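PDB 5JMU: peptidoglycan N-acetylglucosamine deacetylase from Agathobacter rectalis, which probably removes acetyl groups from the N-acetylglucosamine of peptidoglycan as a zinc-dependent hydrolase of carbon-nitrogen bonds, the present chain being its catalytic NodB-type domain. Local coordinates for residues T49-N54 and T72-S77; N61-E66 and A105-D110; A111-F116 and G144-D149. One frame throughout, in Å; residues are numbered along the deposited sequence.

How the contacts relate
Contacts 1 and 3 are buried near the zinc site of the NodB-type domain, whereas contact 2 lies at the surface, with the Ile-63 side chain about 14 Å from the zinc ion. Contact 1 pairs the parallel strands 49-53 and 72-77 and brings His-76 to the metal. Contact 2 packs the helix that links those two strands against the end of helix 89-107; its centre lies about 10 Å from that of contact 1, and Val-73 CG1 meets Ile-63 CG2 at 3.8 Å. The chain then runs directly from contact 2 into contact 3, whose centre is about 9 Å from that of contact 1. There Arg-115 O lies 2.9 Å from His-76 ND1, a probable hydrogen bond that ties contact 3 to the metal site.

Contact 1. Residues T49-N54 and T72-S77; sequences TFFVTN and TVAIHS. With ZN (zinc ion), chain C.
The carbonyl oxygen of Val-52 takes two backbone N-H groups at the end of the pairing between residues 49-54 and 72-77. His-76 N reaches Val-52 O at 2.9 Å, in the carbonyl plane and on a lone pair; Ser-77 N comes to the same oxygen at 3.2 Å, tilted 22° from that plane. Before this fork the strands are in regular parallel register, with Phe-50 N donating to Thr-72 O, Ala-74 N to Phe-50 O and Val-52 N to Ala-74 O. The two strands belong to the beta-alpha-beta unit completed by helix 61-68.

On one face, Thr-49 and Thr-72 lie side by side and point the same way, their CG2 methyls 3.8 Å apart, while each hydroxyl bonds to the backbone of Leu-213. Farther along this face, the CD1-CE1 side of the Phe-51 ring rests against the methyl of Ala-74, with Phe-51 CD1 3.4 Å from Ala-74 CB. Ile-75 O lies in the plane of that ring, at its edge.

His-76 has CG anti to the backbone N (chi1 -166°), and its ring runs beside Thr-53, whose CG2 meets the ring edge at CD2. At the far end, His-76 NE2 binds the zinc ion at 2.1 Å. Asp-28, His-80 and three waters complete the site. His-76 ND1 is hydrogen-bonded to Arg-115 O, so both ring nitrogens are engaged. This second-shell bond would orient the imidazole and, with ND1 facing a carbonyl, is consistent with NE2 offering its lone pair to the metal.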
# COMPACT_ATOMS: atom_id res chain seq x y z
N THR A 49 -3.42 2.57 -5.37
CA THR A 49 -2.81 1.27 -5.16
C THR A 49 -3.38 0.70 -3.88
O THR A 49 -3.37 1.37 -2.86
CB THR A 49 -1.28 1.41 -5.03
OG1 THR A 49 -0.75 2.05 -6.18
CG2 THR A 49 -0.64 0.03 -4.88
N PHE A 50 -3.84 -0.56 -3.93
CA PHE A 50 -4.39 -1.23 -2.76
C PHE A 50 -3.50 -2.36 -2.32
O PHE A 50 -3.23 -3.27 -3.11
CB PHE A 50 -5.80 -1.76 -3.08
CG PHE A 50 -6.78 -0.64 -3.28
CD1 PHE A 50 -7.49 -0.10 -2.21
CD2 PHE A 50 -6.93 -0.08 -4.55
CE1 PHE A 50 -8.41 0.97 -2.42
CE2 PHE A 50 -7.81 1.00 -4.76
CZ PHE A 50 -8.55 1.53 -3.67
N PHE A 51 -3.04 -2.29 -1.07
CA PHE A 51 -2.23 -3.37 -0.49
C PHE A 51 -3.18 -4.19 0.38
O PHE A 51 -3.53 -3.78 1.49
CB PHE A 51 -1.06 -2.78 0.30
CG PHE A 51 -0.04 -2.12 -0.58
CD1 PHE A 51 0.93 -2.90 -1.20
CD2 PHE A 51 -0.05 -0.77 -0.80
CE1 PHE A 51 1.92 -2.32 -2.01
CE2 PHE A 51 0.92 -0.16 -1.62
CZ PHE A 51 1.92 -0.94 -2.22
N VAL A 52 -3.60 -5.35 -0.15
CA VAL A 52 -4.79 -6.02 0.39
C VAL A 52 -4.51 -7.18 1.36
O VAL A 52 -3.39 -7.72 1.44
CB VAL A 52 -5.70 -6.52 -0.79
CG1 VAL A 52 -6.17 -5.30 -1.62
CG2 VAL A 52 -4.97 -7.51 -1.68
N THR A 53 -5.56 -7.54 2.12
CA THR A 53 -5.51 -8.60 3.09
C THR A 53 -6.75 -9.44 2.90
O THR A 53 -7.65 -9.04 2.15
CB THR A 53 -5.56 -8.09 4.56
OG1 THR A 53 -6.88 -7.58 4.83
CG2 THR A 53 -4.51 -7.04 4.84
N ASN A 54 -6.82 -10.55 3.64
CA ASN A 54 -8.05 -11.30 3.69
C ASN A 54 -8.69 -11.22 5.08
O ASN A 54 -9.35 -12.17 5.55
CB ASN A 54 -7.79 -12.75 3.29
CG ASN A 54 -9.06 -13.44 2.85
OD1 ASN A 54 -9.91 -12.83 2.18
ND2 ASN A 54 -9.21 -14.67 3.23
N THR A 72 -4.05 -0.49 -8.98
CA THR A 72 -3.07 -1.54 -8.74
C THR A 72 -3.46 -2.35 -7.51
O THR A 72 -3.75 -1.79 -6.46
CB THR A 72 -1.68 -0.92 -8.54
OG1 THR A 72 -1.30 -0.31 -9.81
CG2 THR A 72 -0.66 -2.00 -8.09
N VAL A 73 -3.50 -3.66 -7.67
CA VAL A 73 -3.77 -4.56 -6.56
C VAL A 73 -2.47 -5.23 -6.17
O VAL A 73 -1.80 -5.88 -7.02
CB VAL A 73 -4.84 -5.60 -6.97
CG1 VAL A 73 -4.98 -6.68 -5.84
CG2 VAL A 73 -6.15 -4.89 -7.18
N ALA A 74 -2.06 -5.00 -4.92
CA ALA A 74 -0.77 -5.47 -4.42
C ALA A 74 -0.99 -6.27 -3.11
O ALA A 74 -2.06 -6.22 -2.51
CB ALA A 74 0.15 -4.28 -4.19
N ILE A 75 0.03 -7.00 -2.67
CA ILE A 75 -0.11 -7.82 -1.47
C ILE A 75 0.26 -7.09 -0.20
O ILE A 75 1.27 -6.43 -0.20
CB ILE A 75 0.80 -9.05 -1.59
CG1 ILE A 75 0.30 -9.92 -2.74
CG2 ILE A 75 0.76 -9.87 -0.26
CD1 ILE A 75 1.24 -11.12 -3.11
N HIS A 76 -0.57 -7.20 0.86
CA HIS A 76 -0.15 -6.77 2.21
C HIS A 76 0.08 -8.04 3.03
O HIS A 76 1.22 -8.39 3.37
CB HIS A 76 -1.20 -5.84 2.81
CG HIS A 76 -0.77 -5.06 4.03
ND1 HIS A 76 0.52 -4.59 4.21
CD2 HIS A 76 -1.49 -4.65 5.10
CE1 HIS A 76 0.56 -3.93 5.38
NE2 HIS A 76 -0.64 -3.97 5.94
N SER A 77 -0.98 -8.79 3.26
CA SER A 77 -0.87 -10.07 3.98
C SER A 77 -2.22 -10.76 4.03
O SER A 77 -3.23 -10.09 4.16
CB SER A 77 -0.37 -9.81 5.42
OG SER A 77 -0.53 -10.99 6.20
ZN ZN C . -1.39 -3.20 7.74
O HOH W 1 -0.95 -1.27 7.18
O HOH W 2 -2.09 -2.29 9.52
O HOH W 3 0.57 -3.24 8.68

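Contact 2. Residues N61-E66 and A105-D110; sequences NMIAEE and AQTGND
The side chains of Ile-63 and Gln-106 cross at about a right angle where helix 61-68, the connecting helix of a beta-alpha-beta unit, packs against the last turn of helix 89-107. No hydrogen bond spans residues 61-66 and 105-110, and the contact rests on a few side chains near the surface.

Gln-106 is the longest of them. Its CG lies anti to the carbonyl carbon (chi1 -74°), and the chain bends at chi2 (-71°), which sets CD. The CB end of Gln-106 faces Ile-63 CG2 at 3.9 Å. The amide end lies over the backbone of Asn-61, with Gln-106 OE1 3.5 Å from Asn-61 CA, and touches the methyl of Ala-64 at 3.3 Å between OE1 and CB. Ala-64 CB is equally close to Gln-106 O, so this methyl meets both the side-chain and the main-chain oxygen of one residue. The other arm of the amide, NE2, is hydrogen-bonded to Gln-60.

Ile-63 points its CB toward the other helix and has CG2 anti to its own backbone N. That branch also meets the methyl of Thr-107, 3.8 Å between the two CG2 atoms, the side chains meeting at a slant. Inward, Ile-63 continues onto Met-99 and Ile-102 of helix 89-107.

Thr-107 turns its two branches to different tasks. While CG2 packs on Ile-63, OG1 sits between the backbone N and the carbonyl carbon (chi1 71°) and also bonds to Ile-103 O. As the helix gives way to Gly-108, an ST turn closes: Asn-109 N donates to Thr-107 OG1 at 3.1 Å.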
# COMPACT_ATOMS: atom_id res chain seq x y z
N ASN A 61 -14.64 -9.75 -2.96
CA ASN A 61 -14.90 -9.39 -4.35
C ASN A 61 -14.51 -7.96 -4.69
O ASN A 61 -14.39 -7.62 -5.87
CB ASN A 61 -16.37 -9.59 -4.67
CG ASN A 61 -17.26 -8.71 -3.80
OD1 ASN A 61 -17.08 -8.66 -2.58
ND2 ASN A 61 -18.21 -7.98 -4.43
N MSE A 62 -14.26 -7.12 -3.67
CA MSE A 62 -13.75 -5.77 -3.97
C MSE A 62 -12.37 -5.78 -4.58
O MSE A 62 -11.98 -4.82 -5.24
CB MSE A 62 -13.73 -4.88 -2.74
CG MSE A 62 -15.09 -4.46 -2.24
SE MSE A 62 -16.14 -3.44 -3.55
CE MSE A 62 -17.06 -4.85 -4.39
N ILE A 63 -11.63 -6.88 -4.38
CA ILE A 63 -10.31 -6.98 -5.02
C ILE A 63 -10.51 -7.05 -6.55
O ILE A 63 -9.78 -6.40 -7.31
CB ILE A 63 -9.57 -8.20 -4.51
CG1 ILE A 63 -9.24 -8.00 -3.04
CG2 ILE A 63 -8.30 -8.51 -5.37
CD1 ILE A 63 -8.69 -9.28 -2.35
N ALA A 64 -11.48 -7.85 -6.99
CA ALA A 64 -11.82 -7.88 -8.41
C ALA A 64 -12.22 -6.50 -8.90
O ALA A 64 -11.83 -6.09 -9.97
CB ALA A 64 -12.96 -8.91 -8.69
N GLU A 65 -13.04 -5.79 -8.12
CA GLU A 65 -13.49 -4.45 -8.53
C GLU A 65 -12.33 -3.44 -8.60
O GLU A 65 -12.30 -2.57 -9.49
CB GLU A 65 -14.58 -3.94 -7.57
CG GLU A 65 -15.37 -2.76 -8.13
CD GLU A 65 -16.16 -3.06 -9.41
OE1 GLU A 65 -16.51 -4.23 -9.70
OE2 GLU A 65 -16.47 -2.09 -10.15
N GLU A 66 -11.39 -3.53 -7.65
CA GLU A 66 -10.24 -2.63 -7.68
C GLU A 66 -9.47 -2.78 -8.99
O GLU A 66 -9.11 -1.79 -9.66
CB GLU A 66 -9.32 -2.90 -6.48
CG GLU A 66 -9.93 -2.40 -5.16
CD GLU A 66 -9.25 -2.95 -3.92
OE1 GLU A 66 -8.27 -3.74 -4.01
OE2 GLU A 66 -9.76 -2.66 -2.80
N ALA A 105 -7.24 -15.43 -8.19
CA ALA A 105 -8.65 -15.88 -8.29
C ALA A 105 -9.57 -14.72 -8.68
O ALA A 105 -10.42 -14.83 -9.58
CB ALA A 105 -9.09 -16.48 -6.93
N GLN A 106 -9.36 -13.59 -8.01
CA GLN A 106 -10.27 -12.45 -8.17
C GLN A 106 -10.01 -11.64 -9.45
O GLN A 106 -10.95 -11.19 -10.08
CB GLN A 106 -10.12 -11.51 -6.96
CG GLN A 106 -10.78 -12.05 -5.66
CD GLN A 106 -12.31 -12.04 -5.69
OE1 GLN A 106 -12.93 -11.34 -6.49
NE2 GLN A 106 -12.93 -12.87 -4.83
N THR A 107 -8.73 -11.48 -9.83
CA THR A 107 -8.36 -10.53 -10.88
C THR A 107 -7.86 -11.22 -12.13
O THR A 107 -7.77 -10.58 -13.19
CB THR A 107 -7.25 -9.56 -10.46
OG1 THR A 107 -5.98 -10.25 -10.34
CG2 THR A 107 -7.61 -8.90 -9.13
N GLY A 108 -7.47 -12.49 -12.02
CA GLY A 108 -6.90 -13.18 -13.16
C GLY A 108 -5.39 -13.06 -13.25
O GLY A 108 -4.76 -13.77 -14.05
N ASN A 109 -4.80 -12.20 -12.42
CA ASN A 109 -3.36 -11.95 -12.49
C ASN A 109 -2.69 -12.13 -11.13
O ASN A 109 -3.30 -11.88 -10.11
CB ASN A 109 -3.09 -10.53 -12.97
CG ASN A 109 -3.65 -10.27 -14.34
OD1 ASN A 109 -3.32 -10.96 -15.28
ND2 ASN A 109 -4.51 -9.28 -14.44
N ASP A 110 -1.42 -12.48 -11.15
CA ASP A 110 -0.61 -12.45 -9.93
C ASP A 110 -0.23 -11.04 -9.56
O ASP A 110 -0.12 -10.17 -10.42
CB ASP A 110 0.68 -13.24 -10.10
CG ASP A 110 0.44 -14.66 -10.44
OD1 ASP A 110 -0.14 -15.38 -9.59
OD2 ASP A 110 0.81 -15.07 -11.55

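Contact 3. Residues A111-F116 and G144-D149; sequences ASIIRF and GLLYCD
This is a short parallel beta pairing, largely buried, between residues 111-116 and 144-149; Ile-113 and Arg-115 are also backbone-bonded to Ile-75, so the pair continues from the edge of strand 72-77. Two residues on each side form the strands, Ile-113 opposite Leu-146 and Ile-114 opposite Tyr-147. Three backbone bonds join them: Leu-146 N to Ser-112 O, Ile-114 N to Leu-146 O at 2.8 Å, and Cys-148 N to Ile-114 O. Water 4 bridges Ser-112 O and Gly-144 O at the start, where Gly-144, with positive phi, is the C-prime residue of the Schellman motif ending helix 132-142.

The side chains of Ile-114 and Tyr-147 share a face and cross at a slant, Ile-114 CG1 meeting Tyr-147 CB at 3.7 Å. Beyond them an edge-to-face aromatic pair forms. Phe-116 CE2 stands over one face of the Tyr-147 ring, offset toward its rim and 3.7 Å from CG, with the ring planes at 65°. Ile-114 CD1 lies over a face of the Phe-116 ring, so isoleucine and both aromatics form one cluster, extended by Val-140 and Met-133 of helix 132-142.

The Arg-115 side chain reaches the carbonyls of Cys-148 and Asp-149, just past strand 146-147. Its chain is extended as far as CD and bends at chi3 (-73°), bringing NE 3.0 Å from Cys-148 O. That oxygen lies in the guanidinium plane, although NE stands above the carbonyl plane. Arg-115 NH2 donates to Asp-149 O at 2.8 Å, while NH1 forms a salt bridge with Asp-27 and a hydrogen bond with Thr-25; together these partners hold the rotation of the guanidinium. The Arg-115 side chain is about 7 Å from the zinc ion, and an arginine paired with the aspartate just before metal-binding Asp-28 is consistent with the active-site arrangement of NodB-type (CE4) deacetylases.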
# COMPACT_ATOMS: atom_id res chain seq x y z
N ALA A 111 0.04 -10.84 -8.28
CA ALA A 111 0.55 -9.54 -7.82
C ALA A 111 2.00 -9.41 -8.15
O ALA A 111 2.72 -10.42 -8.23
CB ALA A 111 0.35 -9.39 -6.28
N SER A 112 2.46 -8.17 -8.34
CA SER A 112 3.87 -7.85 -8.58
C SER A 112 4.57 -7.06 -7.48
O SER A 112 5.80 -7.01 -7.45
CB SER A 112 4.02 -7.04 -9.88
OG SER A 112 3.60 -7.79 -11.02
N ILE A 113 3.78 -6.43 -6.62
CA ILE A 113 4.25 -5.49 -5.62
C ILE A 113 3.65 -5.90 -4.29
O ILE A 113 2.51 -6.38 -4.25
CB ILE A 113 3.80 -4.02 -5.95
CG1 ILE A 113 4.16 -3.67 -7.40
CG2 ILE A 113 4.48 -3.00 -4.96
CD1 ILE A 113 3.68 -2.24 -7.87
N ILE A 114 4.43 -5.74 -3.22
CA ILE A 114 3.94 -6.00 -1.87
C ILE A 114 4.25 -4.83 -0.95
O ILE A 114 5.08 -3.95 -1.27
CB ILE A 114 4.55 -7.31 -1.26
CG1 ILE A 114 6.00 -7.07 -0.82
CG2 ILE A 114 4.51 -8.44 -2.26
CD1 ILE A 114 6.55 -8.24 0.06
N ARG A 115 3.58 -4.79 0.20
CA ARG A 115 3.98 -3.91 1.29
C ARG A 115 4.04 -4.76 2.54
O ARG A 115 3.02 -5.34 2.94
CB ARG A 115 3.01 -2.75 1.48
CG ARG A 115 3.38 -1.91 2.77
CD ARG A 115 2.52 -0.65 2.79
NE ARG A 115 2.96 0.32 1.79
CZ ARG A 115 2.16 1.28 1.30
NH1 ARG A 115 0.88 1.35 1.70
NH2 ARG A 115 2.63 2.20 0.43
N PHE A 116 5.20 -4.82 3.16
CA PHE A 116 5.34 -5.59 4.39
C PHE A 116 4.46 -5.02 5.48
O PHE A 116 4.43 -3.79 5.66
CB PHE A 116 6.78 -5.53 4.89
CG PHE A 116 7.76 -6.27 4.05
CD1 PHE A 116 7.89 -7.67 4.11
CD2 PHE A 116 8.58 -5.57 3.16
CE1 PHE A 116 8.85 -8.36 3.36
CE2 PHE A 116 9.55 -6.27 2.36
CZ PHE A 116 9.68 -7.66 2.45
N GLY A 144 11.39 -11.98 -7.53
CA GLY A 144 10.92 -11.08 -8.58
C GLY A 144 9.85 -10.12 -8.16
O GLY A 144 9.22 -9.47 -9.00
N LEU A 145 9.66 -10.01 -6.84
CA LEU A 145 8.66 -9.09 -6.32
C LEU A 145 9.26 -7.72 -5.95
O LEU A 145 10.45 -7.61 -5.64
CB LEU A 145 8.01 -9.70 -5.09
CG LEU A 145 7.15 -10.93 -5.38
CD1 LEU A 145 6.78 -11.50 -4.03
CD2 LEU A 145 5.91 -10.48 -6.17
N LEU A 146 8.44 -6.68 -6.03
CA LEU A 146 8.84 -5.33 -5.63
C LEU A 146 8.16 -5.05 -4.32
O LEU A 146 7.09 -5.61 -4.06
CB LEU A 146 8.40 -4.28 -6.64
CG LEU A 146 8.98 -4.52 -8.03
CD1 LEU A 146 8.15 -3.77 -9.08
CD2 LEU A 146 10.42 -4.12 -8.05
N TYR A 147 8.76 -4.22 -3.47
CA TYR A 147 8.04 -3.84 -2.25
C TYR A 147 8.10 -2.33 -2.10
O TYR A 147 9.00 -1.67 -2.62
CB TYR A 147 8.61 -4.52 -0.99
CG TYR A 147 10.02 -4.09 -0.56
CD1 TYR A 147 11.16 -4.69 -1.09
CD2 TYR A 147 10.18 -3.08 0.41
CE1 TYR A 147 12.45 -4.32 -0.66
CE2 TYR A 147 11.45 -2.70 0.85
CZ TYR A 147 12.57 -3.29 0.30
OH TYR A 147 13.81 -2.87 0.76
N CYS A 148 7.11 -1.77 -1.44
CA CYS A 148 7.03 -0.31 -1.29
C CYS A 148 6.60 0.04 0.14
O CYS A 148 5.65 -0.54 0.69
CB CYS A 148 6.04 0.24 -2.31
SG CYS A 148 6.10 2.04 -2.48
N ASP A 149 7.38 0.93 0.76
CA ASP A 149 6.98 1.56 2.01
C ASP A 149 6.24 2.86 1.69
O ASP A 149 5.37 2.84 0.83
CB ASP A 149 8.24 1.76 2.86
CG ASP A 149 8.88 0.43 3.25
OD1 ASP A 149 8.13 -0.51 3.64
OD2 ASP A 149 10.11 0.29 3.16
O HOH W 4 7.42 -7.68 -9.70
O HOH W 5 6.99 -2.58 2.25